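Local coordinates for protein 3,5-epimerase/4-reductase (PDB 4QQR) that epimerises the 3' and 5' positions of dTDP-4-keto-6-deoxy-glucose and reduces the product with NADPH to dTDP-beta-L-rhamnose, and can also form UDP-beta-L-rhamnose, at residues 109-114 against 162-167; 201-206 against 219-224. One frame throughout, in Å; residues are numbered along the deposited sequence.

Interaction 1: residues 109-114 against 162-167; sequences INYATG and CTLRVR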
ATOM      1  N   ILE A 109     -16.628   8.023  -4.518  1.00 43.85           N
ATOM      2  CA  ILE A 109     -16.029   8.303  -5.813  1.00 39.91           C
ATOM      3  C   ILE A 109     -14.593   8.729  -5.587  1.00 41.19           C
ATOM      4  O   ILE A 109     -14.333   9.825  -5.090  1.00 41.00           O
ATOM      5  CB  ILE A 109     -16.768   9.419  -6.527  1.00 34.87           C
ATOM      6  CG1 ILE A 109     -18.244   9.035  -6.705  1.00 37.51           C
ATOM      7  CG2 ILE A 109     -16.098   9.717  -7.853  1.00 36.38           C
ATOM      8  CD1 ILE A 109     -18.486   7.812  -7.609  1.00 35.79           C
ATOM      9  N   ASN A 110     -13.663   7.851  -5.938  1.00 41.44           N
ATOM     10  CA  ASN A 110     -12.239   8.115  -5.753  1.00 41.34           C
ATOM     11  C   ASN A 110     -11.537   8.524  -7.072  1.00 40.95           C
ATOM     12  O   ASN A 110     -11.317   7.701  -7.959  1.00 41.87           O
ATOM     13  CB  ASN A 110     -11.592   6.893  -5.087  1.00 40.31           C
ATOM     14  CG  ASN A 110     -10.101   7.041  -4.889  1.00 42.08           C
ATOM     15  OD1 ASN A 110      -9.643   7.939  -4.189  1.00 45.06           O
ATOM     16  ND2 ASN A 110      -9.334   6.118  -5.463  1.00 44.73           N
ATOM     17  N   TYR A 111     -11.231   9.811  -7.193  1.00 37.34           N
ATOM     18  CA  TYR A 111     -10.455  10.345  -8.297  1.00 31.92           C
ATOM     19  C   TYR A 111      -9.002   9.922  -8.154  1.00 39.06           C
ATOM     20  O   TYR A 111      -8.381  10.126  -7.118  1.00 42.18           O
ATOM     21  CB  TYR A 111     -10.583  11.871  -8.321  1.00 32.68           C
ATOM     22  CG  TYR A 111     -12.005  12.307  -8.583  1.00 37.88           C
ATOM     23  CD1 TYR A 111     -12.528  12.318  -9.879  1.00 35.24           C
ATOM     24  CD2 TYR A 111     -12.852  12.637  -7.539  1.00 37.64           C
ATOM     25  CE1 TYR A 111     -13.828  12.683 -10.116  1.00 35.89           C
ATOM     26  CE2 TYR A 111     -14.160  13.000  -7.770  1.00 37.04           C
ATOM     27  CZ  TYR A 111     -14.642  13.025  -9.057  1.00 39.47           C
ATOM     28  OH  TYR A 111     -15.944  13.399  -9.277  1.00 41.06           O
ATOM     29  N   ALA A 112      -8.457   9.307  -9.193  1.00 43.13           N
ATOM     30  CA  ALA A 112      -7.122   8.725  -9.108  1.00 44.75           C
ATOM     31  C   ALA A 112      -6.454   8.847 -10.465  1.00 43.21           C
ATOM     32  O   ALA A 112      -6.881   9.654 -11.284  1.00 39.52           O
ATOM     33  CB  ALA A 112      -7.187   7.261  -8.643  1.00 39.78           C
ATOM     34  N   THR A 113      -5.435   8.027 -10.713  1.00 44.18           N
ATOM     35  CA  THR A 113      -4.549   8.252 -11.852  1.00 43.51           C
ATOM     36  C   THR A 113      -4.450   7.094 -12.839  1.00 44.08           C
ATOM     37  O   THR A 113      -4.492   5.923 -12.457  1.00 41.10           O
ATOM     38  CB  THR A 113      -3.126   8.593 -11.378  1.00 44.38           C
ATOM     39  OG1 THR A 113      -2.321   8.929 -12.514  1.00 47.37           O
ATOM     40  CG2 THR A 113      -2.502   7.409 -10.618  1.00 39.34           C
ATOM     41  N   GLY A 114      -4.301   7.436 -14.115  1.00 40.08           N
ATOM     42  CA  GLY A 114      -4.099   6.425 -15.130  1.00 38.74           C
ATOM     43  C   GLY A 114      -2.643   6.381 -15.516  1.00 40.38           C
ATOM     44  O   GLY A 114      -2.217   5.539 -16.312  1.00 38.99           O
ATOM     45  N   CYS A 162     -15.510   3.584  -6.115  1.00 43.17           N
ATOM     46  CA  CYS A 162     -15.420   3.712  -7.560  1.00 42.94           C
ATOM     47  C   CYS A 162     -14.171   4.522  -7.936  1.00 44.50           C
ATOM     48  O   CYS A 162     -14.177   5.753  -7.913  1.00 42.94           O
ATOM     49  CB  CYS A 162     -16.686   4.357  -8.119  1.00 40.52           C
ATOM     50  SG  CYS A 162     -16.692   4.524  -9.927  1.00 44.69           S
ATOM     51  N   THR A 163     -13.098   3.800  -8.262  1.00 44.82           N
ATOM     52  CA  THR A 163     -11.835   4.395  -8.675  1.00 40.87           C
ATOM     53  C   THR A 163     -11.842   4.854 -10.136  1.00 40.55           C
ATOM     54  O   THR A 163     -12.157   4.089 -11.053  1.00 37.92           O
ATOM     55  CB  THR A 163     -10.693   3.420  -8.445  1.00 37.50           C
ATOM     56  OG1 THR A 163     -10.533   3.253  -7.043  1.00 40.16           O
ATOM     57  CG2 THR A 163      -9.387   3.940  -9.034  1.00 39.51           C
ATOM     58  N   LEU A 164     -11.493   6.124 -10.320  1.00 38.92           N
ATOM     59  CA  LEU A 164     -11.467   6.772 -11.627  1.00 41.56           C
ATOM     60  C   LEU A 164     -10.022   7.106 -12.033  1.00 43.68           C
ATOM     61  O   LEU A 164      -9.320   7.851 -11.326  1.00 38.80           O
ATOM     62  CB  LEU A 164     -12.335   8.042 -11.609  1.00 36.38           C
ATOM     63  CG  LEU A 164     -13.852   7.933 -11.857  1.00 35.73           C
ATOM     64  CD1 LEU A 164     -14.376   6.594 -11.471  1.00 37.79           C
ATOM     65  CD2 LEU A 164     -14.633   9.001 -11.107  1.00 33.13           C
ATOM     66  N   ARG A 165      -9.574   6.549 -13.162  1.00 40.11           N
ATOM     67  CA  ARG A 165      -8.230   6.830 -13.658  1.00 37.90           C
ATOM     68  C   ARG A 165      -8.228   8.081 -14.535  1.00 42.17           C
ATOM     69  O   ARG A 165      -8.546   8.023 -15.733  1.00 45.07           O
ATOM     70  CB  ARG A 165      -7.665   5.635 -14.423  1.00 37.39           C
ATOM     71  CG  ARG A 165      -7.616   4.330 -13.627  1.00 39.83           C
ATOM     72  CD  ARG A 165      -6.801   3.289 -14.382  1.00 42.11           C
ATOM     73  NE  ARG A 165      -6.635   2.020 -13.679  1.00 39.30           N
ATOM     74  CZ  ARG A 165      -6.664   0.826 -14.270  1.00 41.87           C
ATOM     75  NH1 ARG A 165      -6.873   0.734 -15.576  1.00 42.41           N
ATOM     76  NH2 ARG A 165      -6.492  -0.278 -13.550  1.00 39.93           N
ATOM     77  N   VAL A 166      -7.875   9.211 -13.926  1.00 41.13           N
ATOM     78  CA  VAL A 166      -7.758  10.493 -14.621  1.00 37.54           C
ATOM     79  C   VAL A 166      -6.329  10.636 -15.128  1.00 39.83           C
ATOM     80  O   VAL A 166      -5.385  10.313 -14.405  1.00 45.12           O
ATOM     81  CB  VAL A 166      -8.117  11.669 -13.668  1.00 38.90           C
ATOM     82  CG1 VAL A 166      -7.600  13.011 -14.193  1.00 39.32           C
ATOM     83  CG2 VAL A 166      -9.612  11.715 -13.416  1.00 35.47           C
ATOM     84  N   ARG A 167      -6.174  11.076 -16.378  1.00 41.74           N
ATOM     85  CA  ARG A 167      -4.853  11.349 -16.963  1.00 40.28           C
ATOM     86  C   ARG A 167      -4.823  12.772 -17.506  1.00 39.56           C
ATOM     87  O   ARG A 167      -5.830  13.255 -18.032  1.00 37.27           O
ATOM     88  CB  ARG A 167      -4.530  10.390 -18.115  1.00 39.09           C
ATOM     89  CG  ARG A 167      -4.316   8.925 -17.760  1.00 38.78           C
ATOM     90  CD  ARG A 167      -2.899   8.461 -18.076  1.00 35.47           C
ATOM     91  NE  ARG A 167      -2.517   8.756 -19.443  1.00 39.35           N
ATOM     92  CZ  ARG A 167      -1.262   8.852 -19.867  1.00 39.80           C
ATOM     93  NH1 ARG A 167      -0.251   8.672 -19.041  1.00 40.09           N
ATOM     94  NH2 ARG A 167      -1.021   9.131 -21.127  1.00 42.60           N
TER
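I109 pairs with C162 on strands 107-113 and 161-166, parallel neighbours in the central sheet of the Rossmann fold, joined by a beta-alpha-beta crossover through helix 143-155. The strand axes come within 4.2 Å at 37°, a twisted but continuous pairing. On the face covered by helix 200-212, I109 sends CG2 to L164 CD2, 3.6 Å away, while its CD1 rests on C162 CB. N110 carries the register from there: its N donates to C162 O (2.9 Å), from above the carbonyl plane, and its O takes L164 N (2.8 Å), almost in line with the C=O bond. Its side chain turns to the other face, CG anti to the backbone N (chi1 178°), and runs beside that of T163 under helix 143-155; ND2 reaches T163 OG1 at 3.5 Å, a weak bond, while OD1 has a weak one with N66 ND2. Back on the first face, Y111 lies alongside L164, with Y111 CE1 3.9 Å from L164 CD2; the same methyl also touches I109. The ring's OH is hydrogen-bonded to S207 OG on the covering helix, and Y111 itself probably binds NADPH, as in related enzymes. A112 repeats the two-bond pattern, its N donating to L164 O and its O accepting V166 N, and its CB sits 4.0 Å from T163 CG2. T113 adds a CA-H...O contact to V166 O, but turns its OG1 to C115 N. Past the strand, G114 N donates to V166 O, its CA lies 3.7 Å from R165 CB, and R167 CD packs against its carbonyl group.

Interaction 2: residues 201-206 against 219-224; sequences DELLPI and YNFTNP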
ATOM      1  N   ASP A 201     -14.136  19.283 -18.007  1.00 43.60           N
ATOM      2  CA  ASP A 201     -15.406  19.960 -18.257  1.00 41.59           C
ATOM      3  C   ASP A 201     -16.495  18.993 -18.703  1.00 42.58           C
ATOM      4  O   ASP A 201     -17.655  19.159 -18.332  1.00 42.54           O
ATOM      5  CB  ASP A 201     -15.228  21.053 -19.315  1.00 44.30           C
ATOM      6  CG  ASP A 201     -14.415  22.219 -18.811  1.00 47.83           C
ATOM      7  OD1 ASP A 201     -15.005  23.301 -18.614  1.00 50.71           O
ATOM      8  OD2 ASP A 201     -13.190  22.051 -18.603  1.00 49.98           O
ATOM      9  N   GLU A 202     -16.127  18.001 -19.514  1.00 41.36           N
ATOM     10  CA  GLU A 202     -17.064  16.948 -19.908  1.00 41.27           C
ATOM     11  C   GLU A 202     -17.153  15.810 -18.877  1.00 40.17           C
ATOM     12  O   GLU A 202     -18.247  15.357 -18.540  1.00 34.96           O
ATOM     13  CB  GLU A 202     -16.700  16.374 -21.273  1.00 37.84           C
ATOM     14  CG  GLU A 202     -17.622  15.247 -21.702  1.00 39.34           C
ATOM     15  CD  GLU A 202     -17.196  14.623 -23.021  1.00 45.50           C
ATOM     16  OE1 GLU A 202     -16.043  14.870 -23.439  1.00 45.02           O
ATOM     17  OE2 GLU A 202     -18.007  13.897 -23.644  1.00 46.10           O
ATOM     18  N   LEU A 203     -15.995  15.375 -18.379  1.00 37.63           N
ATOM     19  CA  LEU A 203     -15.902  14.160 -17.576  1.00 39.29           C
ATOM     20  C   LEU A 203     -16.327  14.335 -16.110  1.00 42.11           C
ATOM     21  O   LEU A 203     -16.918  13.423 -15.510  1.00 39.90           O
ATOM     22  CB  LEU A 203     -14.492  13.568 -17.653  1.00 41.79           C
ATOM     23  CG  LEU A 203     -14.268  12.395 -18.614  1.00 41.30           C
ATOM     24  CD1 LEU A 203     -15.384  11.373 -18.448  1.00 42.12           C
ATOM     25  CD2 LEU A 203     -14.195  12.876 -20.032  1.00 39.51           C
ATOM     26  N   LEU A 204     -16.046  15.500 -15.535  1.00 40.26           N
ATOM     27  CA  LEU A 204     -16.473  15.763 -14.162  1.00 40.49           C
ATOM     28  C   LEU A 204     -17.988  15.706 -13.956  1.00 39.86           C
ATOM     29  O   LEU A 204     -18.454  15.133 -12.980  1.00 39.71           O
ATOM     30  CB  LEU A 204     -15.877  17.059 -13.605  1.00 41.77           C
ATOM     31  CG  LEU A 204     -14.417  16.912 -13.183  1.00 40.66           C
ATOM     32  CD1 LEU A 204     -13.939  18.092 -12.348  1.00 44.54           C
ATOM     33  CD2 LEU A 204     -14.239  15.610 -12.425  1.00 46.66           C
ATOM     34  N   PRO A 205     -18.762  16.291 -14.872  1.00 41.60           N
ATOM     35  CA  PRO A 205     -20.207  16.058 -14.739  1.00 42.73           C
ATOM     36  C   PRO A 205     -20.600  14.572 -14.727  1.00 42.32           C
ATOM     37  O   PRO A 205     -21.397  14.164 -13.883  1.00 40.87           O
ATOM     38  CB  PRO A 205     -20.779  16.780 -15.962  1.00 38.54           C
ATOM     39  CG  PRO A 205     -19.820  17.902 -16.162  1.00 39.93           C
ATOM     40  CD  PRO A 205     -18.467  17.345 -15.860  1.00 39.36           C
ATOM     41  N   ILE A 206     -20.031  13.789 -15.644  1.00 44.00           N
ATOM     42  CA  ILE A 206     -20.266  12.346 -15.729  1.00 40.87           C
ATOM     43  C   ILE A 206     -19.962  11.632 -14.414  1.00 40.98           C
ATOM     44  O   ILE A 206     -20.669  10.718 -14.012  1.00 42.37           O
ATOM     45  CB  ILE A 206     -19.421  11.726 -16.881  1.00 47.09           C
ATOM     46  CG1 ILE A 206     -20.073  12.041 -18.242  1.00 44.87           C
ATOM     47  CG2 ILE A 206     -19.196  10.213 -16.670  1.00 39.45           C
ATOM     48  CD1 ILE A 206     -19.160  11.880 -19.439  1.00 39.44           C
ATOM     49  N   TYR A 219     -12.808   2.458 -13.259  1.00 40.00           N
ATOM     50  CA  TYR A 219     -13.093   2.961 -14.600  1.00 40.20           C
ATOM     51  C   TYR A 219     -11.926   3.788 -15.106  1.00 41.51           C
ATOM     52  O   TYR A 219     -11.483   4.726 -14.433  1.00 42.03           O
ATOM     53  CB  TYR A 219     -14.350   3.830 -14.642  1.00 37.54           C
ATOM     54  CG  TYR A 219     -15.646   3.095 -14.442  1.00 38.94           C
ATOM     55  CD1 TYR A 219     -16.045   2.699 -13.169  1.00 41.46           C
ATOM     56  CD2 TYR A 219     -16.488   2.809 -15.514  1.00 38.19           C
ATOM     57  CE1 TYR A 219     -17.242   2.028 -12.960  1.00 39.81           C
ATOM     58  CE2 TYR A 219     -17.691   2.133 -15.317  1.00 38.61           C
ATOM     59  CZ  TYR A 219     -18.059   1.746 -14.028  1.00 40.21           C
ATOM     60  OH  TYR A 219     -19.239   1.079 -13.774  1.00 40.94           O
ATOM     61  N   ASN A 220     -11.420   3.418 -16.280  1.00 41.11           N
ATOM     62  CA  ASN A 220     -10.579   4.295 -17.075  1.00 38.14           C
ATOM     63  C   ASN A 220     -11.416   5.545 -17.314  1.00 36.32           C
ATOM     64  O   ASN A 220     -12.574   5.449 -17.716  1.00 37.35           O
ATOM     65  CB  ASN A 220     -10.196   3.626 -18.410  1.00 40.05           C
ATOM     66  CG  ASN A 220      -9.077   2.578 -18.269  1.00 40.11           C
ATOM     67  OD1 ASN A 220      -8.320   2.555 -17.291  1.00 38.79           O
ATOM     68  ND2 ASN A 220      -8.965   1.723 -19.270  1.00 39.94           N
ATOM     69  N   PHE A 221     -10.846   6.713 -17.037  1.00 37.09           N
ATOM     70  CA  PHE A 221     -11.631   7.952 -16.972  1.00 38.80           C
ATOM     71  C   PHE A 221     -10.981   9.060 -17.809  1.00 38.91           C
ATOM     72  O   PHE A 221     -10.808  10.193 -17.364  1.00 38.50           O
ATOM     73  CB  PHE A 221     -11.834   8.394 -15.502  1.00 40.47           C
ATOM     74  CG  PHE A 221     -13.107   9.170 -15.269  1.00 37.97           C
ATOM     75  CD1 PHE A 221     -14.337   8.590 -15.507  1.00 39.00           C
ATOM     76  CD2 PHE A 221     -13.072  10.477 -14.826  1.00 39.20           C
ATOM     77  CE1 PHE A 221     -15.504   9.288 -15.310  1.00 36.92           C
ATOM     78  CE2 PHE A 221     -14.246  11.178 -14.627  1.00 41.06           C
ATOM     79  CZ  PHE A 221     -15.460  10.573 -14.872  1.00 38.64           C
ATOM     80  N   THR A 222     -10.613   8.701 -19.032  1.00 39.21           N
ATOM     81  CA  THR A 222     -10.069   9.633 -19.994  1.00 35.18           C
ATOM     82  C   THR A 222     -11.029   9.538 -21.152  1.00 35.41           C
ATOM     83  O   THR A 222     -11.789   8.581 -21.230  1.00 31.53           O
ATOM     84  CB  THR A 222      -8.669   9.216 -20.433  1.00 35.85           C
ATOM     85  OG1 THR A 222      -8.634   7.801 -20.652  1.00 39.27           O
ATOM     86  CG2 THR A 222      -7.676   9.541 -19.357  1.00 36.80           C
ATOM     87  N   ASN A 223     -11.028  10.543 -22.019  1.00 39.09           N
ATOM     88  CA  ASN A 223     -11.862  10.520 -23.214  1.00 39.25           C
ATOM     89  C   ASN A 223     -11.341   9.463 -24.155  1.00 36.91           C
ATOM     90  O   ASN A 223     -10.148   9.161 -24.138  1.00 40.05           O
ATOM     91  CB  ASN A 223     -11.847  11.877 -23.915  1.00 38.85           C
ATOM     92  CG  ASN A 223     -12.530  12.941 -23.111  1.00 39.37           C
ATOM     93  OD1 ASN A 223     -11.971  13.440 -22.141  1.00 43.89           O
ATOM     94  ND2 ASN A 223     -13.746  13.299 -23.502  1.00 40.19           N
ATOM     95  N   PRO A 224     -12.237   8.867 -24.953  1.00 39.15           N
ATOM     96  CA  PRO A 224     -11.818   7.891 -25.970  1.00 39.11           C
ATOM     97  C   PRO A 224     -10.789   8.481 -26.933  1.00 38.47           C
ATOM     98  O   PRO A 224     -10.847   9.671 -27.217  1.00 41.23           O
ATOM     99  CB  PRO A 224     -13.126   7.561 -26.688  1.00 36.03           C
ATOM    100  CG  PRO A 224     -14.181   7.743 -25.645  1.00 37.02           C
ATOM    101  CD  PRO A 224     -13.700   8.869 -24.753  1.00 40.04           C
TER
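F221 and L203 carry most of the contact, where helix 200-212 packs on the Rossmann sheet beside its edge strand 217-220 and the residues that follow it. The apolar part is a CH-pi contact: L203 CD1 stands over one face of the F221 ring, 3.9 Å from its centroid and 19° off the normal, displaced toward the rim. Its nearest ring atom is CZ, at 3.7 Å. L203 CB reaches CE2 of the same ring, so the leucine follows the ring from CE2 round to CE1. One helical turn on, I206 places CG2 4.0 Å from F221 CE1. F221 CG lies roughly anti to the backbone N, and the ring passes both aliphatic side chains in the opposite sense to them, between the helix and L164 and V166 of the sheet.

The polar part lies at the start of the helix. N223 ND2 donates to E202 OE1 at 2.8 Å, but the bond is weak, bent to 129° at the hydrogen, with amide and carboxylate planes 44° apart. Each group has further partners: ND2 also reaches M280 O and OD1 accepts from I199 N, while E202 pairs with S285 OG through OE1 and takes M280 N on OE2. Between ring and amide, L203 spreads its two methyls, CD2 lying 3.5 Å from N223 CG.

Both polar side chains are buried, and the bond between them is one link in a wider network. With S285 OG, M280 N and, weakly, N223 ND2 around it, the carboxylate would be consistent with an ionised form, and the branched leucine separates this polar cluster from the aromatic ring.

Overall arrangement
From the N terminus, strand 107-113 leads through a long connection and helix 143-155 to strand 161-166, where interaction 1 closes a loop of 47 residues. Helix 200-212 then packs on one face of the sheet; 12 residues separate 201-206 from 219-224, where interaction 2 closes. The two loops stand in series, neither nested nor crossed, yet they meet in space, with centres 10 Å apart. Strand 161-166 is the common neighbour: T163 O probably accepts from Y219 N at 2.8 Å, and L164 packs its CG 3.7 Å from F221 CG. Together they tie two inner strands, the sheet's edge strand and the helix covering that face into one layered unit.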